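Local coordinates for phenazine biosynthesis protein PhzF family (PDB 1S7J) that belongs to the PhzF family of phenazine-biosynthesis-like proteins and probably acts as an isomerase, at residues L142-V156 and L169-S183. Residues are numbered along the deposited sequence; the frame is centred on the assembly and turned at random.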
ATOM      1  N   LEU A 142      15.338  10.930  -3.123  1.00 54.04           N
ATOM      2  CA  LEU A 142      14.771  10.921  -1.782  1.00 56.25           C
ATOM      3  C   LEU A 142      13.395  11.591  -1.737  1.00 56.72           C
ATOM      4  O   LEU A 142      13.105  12.510  -2.503  1.00 55.88           O
ATOM      5  CB  LEU A 142      15.742  11.580  -0.775  1.00 56.95           C
ATOM      6  CG  LEU A 142      15.569  11.475   0.773  1.00 60.12           C
ATOM      7  CD1 LEU A 142      14.653  12.566   1.301  1.00 60.42           C
ATOM      8  CD2 LEU A 142      15.105  10.084   1.211  1.00 60.01           C
ATOM      9  N   GLY A 143      12.546  11.043  -0.896  1.00 55.63           N
ATOM     10  CA  GLY A 143      11.206  11.541  -0.690  1.00 56.37           C
ATOM     11  C   GLY A 143      10.929  11.106   0.721  1.00 57.77           C
ATOM     12  O   GLY A 143      11.743  11.380   1.629  1.00 60.67           O
ATOM     13  N   ARG A 144       9.815  10.443   0.958  1.00 57.76           N
ATOM     14  CA  ARG A 144       9.538   9.955   2.292  1.00 57.72           C
ATOM     15  C   ARG A 144      10.529   8.799   2.503  1.00 58.30           C
ATOM     16  O   ARG A 144      11.068   8.609   3.600  1.00 58.62           O
ATOM     17  CB  ARG A 144       8.093   9.448   2.418  1.00 58.32           C
ATOM     18  CG  ARG A 144       7.708   9.028   3.837  1.00 58.59           C
ATOM     19  CD  ARG A 144       7.333   7.552   3.916  1.00 57.75           C
ATOM     20  NE  ARG A 144       5.912   7.327   3.662  1.00 62.26           N
ATOM     21  CZ  ARG A 144       5.406   6.414   2.822  1.00 59.09           C
ATOM     22  NH1 ARG A 144       4.095   6.309   2.710  1.00 61.60           N
ATOM     23  NH2 ARG A 144       6.192   5.642   2.091  1.00 55.48           N
ATOM     24  N   ASP A 145      10.797   8.068   1.410  1.00 58.25           N
ATOM     25  CA  ASP A 145      11.711   6.926   1.410  1.00 53.95           C
ATOM     26  C   ASP A 145      12.818   7.095   0.404  1.00 53.20           C
ATOM     27  O   ASP A 145      12.699   7.854  -0.561  1.00 47.60           O
ATOM     28  CB  ASP A 145      10.970   5.645   1.001  1.00 52.52           C
ATOM     29  CG  ASP A 145       9.579   5.576   1.517  1.00 51.83           C
ATOM     30  OD1 ASP A 145       8.646   5.552   0.686  1.00 50.33           O
ATOM     31  OD2 ASP A 145       9.405   5.537   2.752  1.00 49.37           O
ATOM     32  N   LEU A 146      13.897   6.340   0.594  1.00 54.05           N
ATOM     33  CA  LEU A 146      14.997   6.358  -0.344  1.00 54.69           C
ATOM     34  C   LEU A 146      14.418   5.744  -1.620  1.00 53.06           C
ATOM     35  O   LEU A 146      13.524   4.901  -1.546  1.00 56.28           O
ATOM     36  CB  LEU A 146      16.176   5.563   0.193  1.00 56.52           C
ATOM     37  CG  LEU A 146      17.011   6.401   1.167  1.00 58.53           C
ATOM     38  CD1 LEU A 146      17.884   5.514   2.053  1.00 59.74           C
ATOM     39  CD2 LEU A 146      17.846   7.411   0.371  1.00 57.92           C
ATOM     40  N   PHE A 147      14.931   6.133  -2.759  1.00 51.39           N
ATOM     41  CA  PHE A 147      14.385   5.679  -4.024  1.00 51.07           C
ATOM     42  C   PHE A 147      15.513   5.300  -4.978  1.00 53.03           C
ATOM     43  O   PHE A 147      16.138   6.168  -5.580  1.00 53.45           O
ATOM     44  CB  PHE A 147      13.562   6.852  -4.580  1.00 49.53           C
ATOM     45  CG  PHE A 147      12.791   6.555  -5.811  1.00 44.05           C
ATOM     46  CD1 PHE A 147      11.414   6.361  -5.746  1.00 39.54           C
ATOM     47  CD2 PHE A 147      13.410   6.542  -7.062  1.00 43.64           C
ATOM     48  CE1 PHE A 147      10.661   6.167  -6.903  1.00 37.34           C
ATOM     49  CE2 PHE A 147      12.668   6.349  -8.225  1.00 40.35           C
ATOM     50  CZ  PHE A 147      11.288   6.159  -8.144  1.00 40.45           C
ATOM     51  N   PHE A 148      15.759   4.004  -5.128  1.00 51.64           N
ATOM     52  CA  PHE A 148      16.834   3.528  -6.000  1.00 50.87           C
ATOM     53  C   PHE A 148      16.323   2.895  -7.270  1.00 50.16           C
ATOM     54  O   PHE A 148      15.340   2.168  -7.256  1.00 53.45           O
ATOM     55  CB  PHE A 148      17.702   2.521  -5.251  1.00 48.74           C
ATOM     56  CG  PHE A 148      18.125   2.971  -3.891  1.00 47.98           C
ATOM     57  CD1 PHE A 148      17.822   2.210  -2.767  1.00 46.55           C
ATOM     58  CD2 PHE A 148      18.825   4.176  -3.722  1.00 48.80           C
ATOM     59  CE1 PHE A 148      18.202   2.625  -1.500  1.00 49.63           C
ATOM     60  CE2 PHE A 148      19.211   4.599  -2.460  1.00 51.78           C
ATOM     61  CZ  PHE A 148      18.898   3.823  -1.340  1.00 51.44           C
ATOM     62  N   VAL A 149      16.997   3.170  -8.373  1.00 50.48           N
ATOM     63  CA  VAL A 149      16.624   2.601  -9.661  1.00 50.86           C
ATOM     64  C   VAL A 149      17.645   1.506  -9.969  1.00 51.47           C
ATOM     65  O   VAL A 149      18.847   1.721  -9.831  1.00 52.68           O
ATOM     66  CB  VAL A 149      16.624   3.672 -10.775  1.00 50.20           C
ATOM     67  CG1 VAL A 149      16.192   3.062 -12.101  1.00 53.06           C
ATOM     68  CG2 VAL A 149      15.695   4.824 -10.387  1.00 50.87           C
ATOM     69  N   LEU A 150      17.160   0.326 -10.323  1.00 52.66           N
ATOM     70  CA  LEU A 150      18.034  -0.802 -10.607  1.00 53.36           C
ATOM     71  C   LEU A 150      18.092  -1.169 -12.084  1.00 54.17           C
ATOM     72  O   LEU A 150      17.413  -0.555 -12.915  1.00 54.08           O
ATOM     73  CB  LEU A 150      17.607  -2.009  -9.761  1.00 53.01           C
ATOM     74  CG  LEU A 150      18.019  -2.094  -8.274  1.00 55.01           C
ATOM     75  CD1 LEU A 150      18.073  -0.736  -7.589  1.00 57.31           C
ATOM     76  CD2 LEU A 150      17.059  -3.021  -7.553  1.00 56.54           C
ATOM     77  N   LYS A 151      18.890  -2.178 -12.401  1.00 56.90           N
ATOM     78  CA  LYS A 151      19.091  -2.638 -13.774  1.00 59.73           C
ATOM     79  C   LYS A 151      17.822  -3.016 -14.567  1.00 59.17           C
ATOM     80  O   LYS A 151      17.565  -2.453 -15.627  1.00 60.25           O
ATOM     81  CB  LYS A 151      20.088  -3.810 -13.797  1.00 61.41           C
ATOM     82  CG  LYS A 151      20.444  -4.298 -15.199  1.00 64.83           C
ATOM     83  CD  LYS A 151      21.356  -5.516 -15.159  1.00 65.83           C
ATOM     84  CE  LYS A 151      21.628  -6.034 -16.575  1.00 67.45           C
ATOM     85  NZ  LYS A 151      22.552  -7.211 -16.594  1.00 69.82           N
ATOM     86  N   ASP A 152      17.077  -4.000 -14.070  1.00 58.38           N
ATOM     87  CA  ASP A 152      15.847  -4.458 -14.749  1.00 57.52           C
ATOM     88  C   ASP A 152      14.868  -5.119 -13.788  1.00 54.25           C
ATOM     89  O   ASP A 152      15.080  -5.112 -12.574  1.00 52.13           O
ATOM     90  CB  ASP A 152      16.193  -5.424 -15.903  1.00 62.79           C
ATOM     91  CG  ASP A 152      17.173  -6.550 -15.484  1.00 67.45           C
ATOM     92  OD1 ASP A 152      17.392  -6.778 -14.274  1.00 68.24           O
ATOM     93  OD2 ASP A 152      17.721  -7.203 -16.395  1.00 73.16           O
ATOM     94  N   GLU A 153      13.782  -5.682 -14.328  1.00 53.46           N
ATOM     95  CA  GLU A 153      12.786  -6.340 -13.478  1.00 52.90           C
ATOM     96  C   GLU A 153      13.360  -7.592 -12.838  1.00 52.84           C
ATOM     97  O   GLU A 153      13.073  -7.896 -11.677  1.00 53.60           O
ATOM     98  CB  GLU A 153      11.530  -6.702 -14.271  1.00 49.25           C
ATOM     99  CG  GLU A 153      10.467  -7.383 -13.405  1.00 49.08           C
ATOM    100  CD  GLU A 153       9.225  -7.819 -14.174  1.00 48.36           C
ATOM    101  OE1 GLU A 153       8.532  -8.734 -13.682  1.00 43.48           O
ATOM    102  OE2 GLU A 153       8.930  -7.244 -15.248  1.00 47.53           O
ATOM    103  N   GLU A 154      14.141  -8.336 -13.610  1.00 54.70           N
ATOM    104  CA  GLU A 154      14.756  -9.550 -13.131  1.00 55.95           C
ATOM    105  C   GLU A 154      15.619  -9.275 -11.889  1.00 53.73           C
ATOM    106  O   GLU A 154      15.639 -10.071 -10.953  1.00 53.57           O
ATOM    107  CB  GLU A 154      15.616 -10.181 -14.218  1.00 62.50           C
ATOM    108  CG  GLU A 154      16.025 -11.636 -13.887  1.00 68.77           C
ATOM    109  CD  GLU A 154      17.165 -12.128 -14.751  1.00 72.16           C
ATOM    110  OE1 GLU A 154      17.934 -11.275 -15.265  1.00 73.05           O
ATOM    111  OE2 GLU A 154      17.311 -13.363 -14.909  1.00 73.42           O
ATOM    112  N   THR A 155      16.328  -8.159 -11.901  1.00 51.59           N
ATOM    113  CA  THR A 155      17.190  -7.803 -10.775  1.00 51.68           C
ATOM    114  C   THR A 155      16.397  -7.340  -9.549  1.00 51.25           C
ATOM    115  O   THR A 155      16.789  -7.616  -8.411  1.00 52.86           O
ATOM    116  CB  THR A 155      18.215  -6.698 -11.167  1.00 51.66           C
ATOM    117  OG1 THR A 155      19.058  -7.181 -12.234  1.00 53.33           O
ATOM    118  CG2 THR A 155      19.083  -6.321  -9.966  1.00 49.10           C
ATOM    119  N   VAL A 156      15.314  -6.611  -9.781  1.00 49.10           N
ATOM    120  CA  VAL A 156      14.479  -6.110  -8.695  1.00 44.99           C
ATOM    121  C   VAL A 156      13.843  -7.278  -7.969  1.00 41.92           C
ATOM    122  O   VAL A 156      13.850  -7.346  -6.731  1.00 37.70           O
ATOM    123  CB  VAL A 156      13.363  -5.163  -9.247  1.00 42.89           C
ATOM    124  CG1 VAL A 156      12.436  -4.733  -8.141  1.00 46.06           C
ATOM    125  CG2 VAL A 156      13.985  -3.947  -9.881  1.00 42.80           C
ATOM    126  N   LEU A 169      20.618   2.720   7.448  1.00 76.09           N
ATOM    127  CA  LEU A 169      20.756   3.897   6.583  1.00 76.31           C
ATOM    128  C   LEU A 169      20.098   5.107   7.258  1.00 76.47           C
ATOM    129  O   LEU A 169      19.058   4.971   7.906  1.00 77.19           O
ATOM    130  CB  LEU A 169      20.127   3.635   5.220  1.00 78.30           C
ATOM    131  CG  LEU A 169      20.632   2.382   4.499  1.00 78.39           C
ATOM    132  CD1 LEU A 169      20.010   2.302   3.122  1.00 80.14           C
ATOM    133  CD2 LEU A 169      22.139   2.409   4.396  1.00 77.77           C
ATOM    134  N   ASP A 170      20.708   6.272   7.121  1.00 76.53           N
ATOM    135  CA  ASP A 170      20.179   7.480   7.756  1.00 76.43           C
ATOM    136  C   ASP A 170      18.962   8.149   7.123  1.00 76.37           C
ATOM    137  O   ASP A 170      18.068   8.616   7.838  1.00 76.79           O
ATOM    138  CB  ASP A 170      21.291   8.506   7.954  1.00 77.07           C
ATOM    139  CG  ASP A 170      22.187   8.172   9.128  1.00 79.65           C
ATOM    140  OD1 ASP A 170      21.660   8.042  10.260  1.00 79.06           O
ATOM    141  OD2 ASP A 170      23.414   8.038   8.925  1.00 82.18           O
ATOM    142  N   LEU A 171      18.946   8.240   5.798  1.00 74.69           N
ATOM    143  CA  LEU A 171      17.847   8.884   5.077  1.00 73.02           C
ATOM    144  C   LEU A 171      16.570   8.040   4.920  1.00 72.48           C
ATOM    145  O   LEU A 171      16.613   6.805   4.907  1.00 75.00           O
ATOM    146  CB  LEU A 171      18.326   9.337   3.694  1.00 70.84           C
ATOM    147  CG  LEU A 171      19.549  10.249   3.668  1.00 67.97           C
ATOM    148  CD1 LEU A 171      19.878  10.630   2.239  1.00 65.93           C
ATOM    149  CD2 LEU A 171      19.280  11.483   4.505  1.00 67.57           C
ATOM    150  N   GLY A 172      15.440   8.747   4.778  1.00 70.73           N
ATOM    151  CA  GLY A 172      14.141   8.105   4.580  1.00 67.25           C
ATOM    152  C   GLY A 172      13.540   7.254   5.693  1.00 65.63           C
ATOM    153  O   GLY A 172      14.117   7.088   6.770  1.00 66.90           O
ATOM    154  N   VAL A 173      12.324   6.779   5.431  1.00 62.97           N
ATOM    155  CA  VAL A 173      11.605   5.918   6.365  1.00 60.56           C
ATOM    156  C   VAL A 173      11.749   4.504   5.836  1.00 58.22           C
ATOM    157  O   VAL A 173      11.915   3.543   6.603  1.00 59.07           O
ATOM    158  CB  VAL A 173      10.094   6.282   6.419  1.00 62.62           C
ATOM    159  CG1 VAL A 173       9.350   5.340   7.377  1.00 60.77           C
ATOM    160  CG2 VAL A 173       9.918   7.733   6.846  1.00 62.32           C
ATOM    161  N   GLY A 174      11.673   4.372   4.522  1.00 52.96           N
ATOM    162  CA  GLY A 174      11.801   3.086   3.892  1.00 51.18           C
ATOM    163  C   GLY A 174      12.739   3.150   2.717  1.00 49.28           C
ATOM    164  O   GLY A 174      13.520   4.097   2.586  1.00 49.96           O
ATOM    165  N   VAL A 175      12.670   2.152   1.857  1.00 47.00           N
ATOM    166  CA  VAL A 175      13.511   2.076   0.677  1.00 42.88           C
ATOM    167  C   VAL A 175      12.701   1.516  -0.480  1.00 41.11           C
ATOM    168  O   VAL A 175      12.015   0.495  -0.341  1.00 41.15           O
ATOM    169  CB  VAL A 175      14.746   1.167   0.923  1.00 45.06           C
ATOM    170  CG1 VAL A 175      15.514   0.948  -0.375  1.00 42.12           C
ATOM    171  CG2 VAL A 175      15.651   1.782   1.985  1.00 39.33           C
ATOM    172  N   ILE A 176      12.759   2.193  -1.608  1.00 40.70           N
ATOM    173  CA  ILE A 176      12.047   1.781  -2.794  1.00 37.88           C
ATOM    174  C   ILE A 176      13.056   1.422  -3.845  1.00 37.84           C
ATOM    175  O   ILE A 176      14.112   2.046  -3.930  1.00 35.98           O
ATOM    176  CB  ILE A 176      11.155   2.924  -3.349  1.00 35.34           C
ATOM    177  CG1 ILE A 176      10.153   3.391  -2.287  1.00 33.81           C
ATOM    178  CG2 ILE A 176      10.422   2.453  -4.603  1.00 38.28           C
ATOM    179  CD1 ILE A 176       9.305   4.568  -2.718  1.00 32.84           C
ATOM    180  N   VAL A 177      12.768   0.379  -4.609  1.00 38.59           N
ATOM    181  CA  VAL A 177      13.631  -0.067  -5.679  1.00 39.38           C
ATOM    182  C   VAL A 177      12.736  -0.213  -6.906  1.00 40.07           C
ATOM    183  O   VAL A 177      11.616  -0.729  -6.803  1.00 38.09           O
ATOM    184  CB  VAL A 177      14.334  -1.424  -5.332  1.00 42.62           C
ATOM    185  CG1 VAL A 177      15.269  -1.245  -4.131  1.00 42.52           C
ATOM    186  CG2 VAL A 177      13.306  -2.494  -5.025  1.00 48.16           C
ATOM    187  N   THR A 178      13.218   0.239  -8.054  1.00 40.80           N
ATOM    188  CA  THR A 178      12.426   0.195  -9.288  1.00 39.49           C
ATOM    189  C   THR A 178      13.249  -0.215 -10.496  1.00 41.11           C
ATOM    190  O   THR A 178      14.464  -0.395 -10.408  1.00 35.53           O
ATOM    191  CB  THR A 178      11.829   1.588  -9.611  1.00 37.54           C
ATOM    192  OG1 THR A 178      11.771   2.388  -8.420  1.00 42.84           O
ATOM    193  CG2 THR A 178      10.452   1.445 -10.169  1.00 25.27           C
ATOM    194  N   ALA A 179      12.572  -0.347 -11.634  1.00 41.76           N
ATOM    195  CA  ALA A 179      13.205  -0.711 -12.893  1.00 46.98           C
ATOM    196  C   ALA A 179      12.144  -0.908 -13.975  1.00 48.30           C
ATOM    197  O   ALA A 179      10.964  -1.095 -13.668  1.00 49.22           O
ATOM    198  CB  ALA A 179      14.024  -1.971 -12.733  1.00 45.64           C
ATOM    199  N   SER A 180      12.560  -0.832 -15.236  1.00 49.25           N
ATOM    200  CA  SER A 180      11.638  -1.023 -16.355  1.00 51.72           C
ATOM    201  C   SER A 180      11.046  -2.424 -16.318  1.00 49.94           C
ATOM    202  O   SER A 180      11.784  -3.426 -16.215  1.00 47.05           O
ATOM    203  CB  SER A 180      12.356  -0.818 -17.705  1.00 54.36           C
ATOM    204  OG  SER A 180      12.711   0.538 -17.917  1.00 58.01           O
ATOM    205  N   GLY A 181       9.726  -2.507 -16.376  1.00 50.35           N
ATOM    206  CA  GLY A 181       9.067  -3.796 -16.362  1.00 53.71           C
ATOM    207  C   GLY A 181       9.266  -4.527 -17.672  1.00 53.40           C
ATOM    208  O   GLY A 181       9.492  -3.903 -18.712  1.00 54.15           O
ATOM    209  N   ASP A 182       9.216  -5.859 -17.623  1.00 54.07           N
ATOM    210  CA  ASP A 182       9.384  -6.677 -18.824  1.00 55.27           C
ATOM    211  C   ASP A 182       8.089  -6.727 -19.638  1.00 55.69           C
ATOM    212  O   ASP A 182       8.125  -6.700 -20.869  1.00 58.84           O
ATOM    213  CB  ASP A 182       9.813  -8.106 -18.454  1.00 52.14           C
ATOM    214  CG  ASP A 182      11.117  -8.147 -17.659  1.00 53.12           C
ATOM    215  OD1 ASP A 182      11.311  -9.123 -16.905  1.00 51.37           O
ATOM    216  OD2 ASP A 182      11.948  -7.215 -17.789  1.00 51.85           O
ATOM    217  N   SER A 183       6.959  -6.797 -18.937  1.00 56.50           N
ATOM    218  CA  SER A 183       5.638  -6.854 -19.583  1.00 57.82           C
ATOM    219  C   SER A 183       4.726  -5.720 -19.079  1.00 56.81           C
ATOM    220  O   SER A 183       3.565  -5.608 -19.493  1.00 56.66           O
ATOM    221  CB  SER A 183       4.962  -8.205 -19.297  1.00 60.70           C
ATOM    222  OG  SER A 183       5.759  -9.297 -19.747  1.00 67.90           O
TER
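With CG trans to the backbone N (chi1 -174°), F147 puts its ring on the face that also carries I176 and T178, where I176 CD1 meets F147 CD1 at 4.1 Å and T178 OG1, a buried hydroxyl without a hydrogen-bond partner in the model, lies over one ring face. On the other face of the strand pair F148 instead has CG beside its own N (chi1 -48°), and its CE1 comes to 3.4 Å from V175 CG1. Between these layers the backbones pair in parallel register from L146 with V175 to V149 with T178. I176 N and T178 N donate to L146 O and F148 O, while F148 N and L150 N donate to I176 O and T178 O, the F148 bond being nearly straight (173°). At the start of the ladder, L146 N bonds to G174 O, and R144 O receives V173 N at 2.9 Å; D145, in a salt bridge with R144, adds a weak bond from G174 N to OD2. R144 also reaches S205 through NH1. The first turn of helix 153-158, N-capped by D152, folds back so that V156 CG2 packs tightly on A179 CB (3.5 Å). Beyond the strands, the extended E153 chain brings OE2 to D182 N (2.8 Å), though also within 3.5 Å of the like-charged D182 OD1. Helix 207-218 covers the F147, I176 and T178 face and helix 127-133 the F148 face, consistent with a diaminopimelate epimerase-like lobe, its strands curled round a central helix.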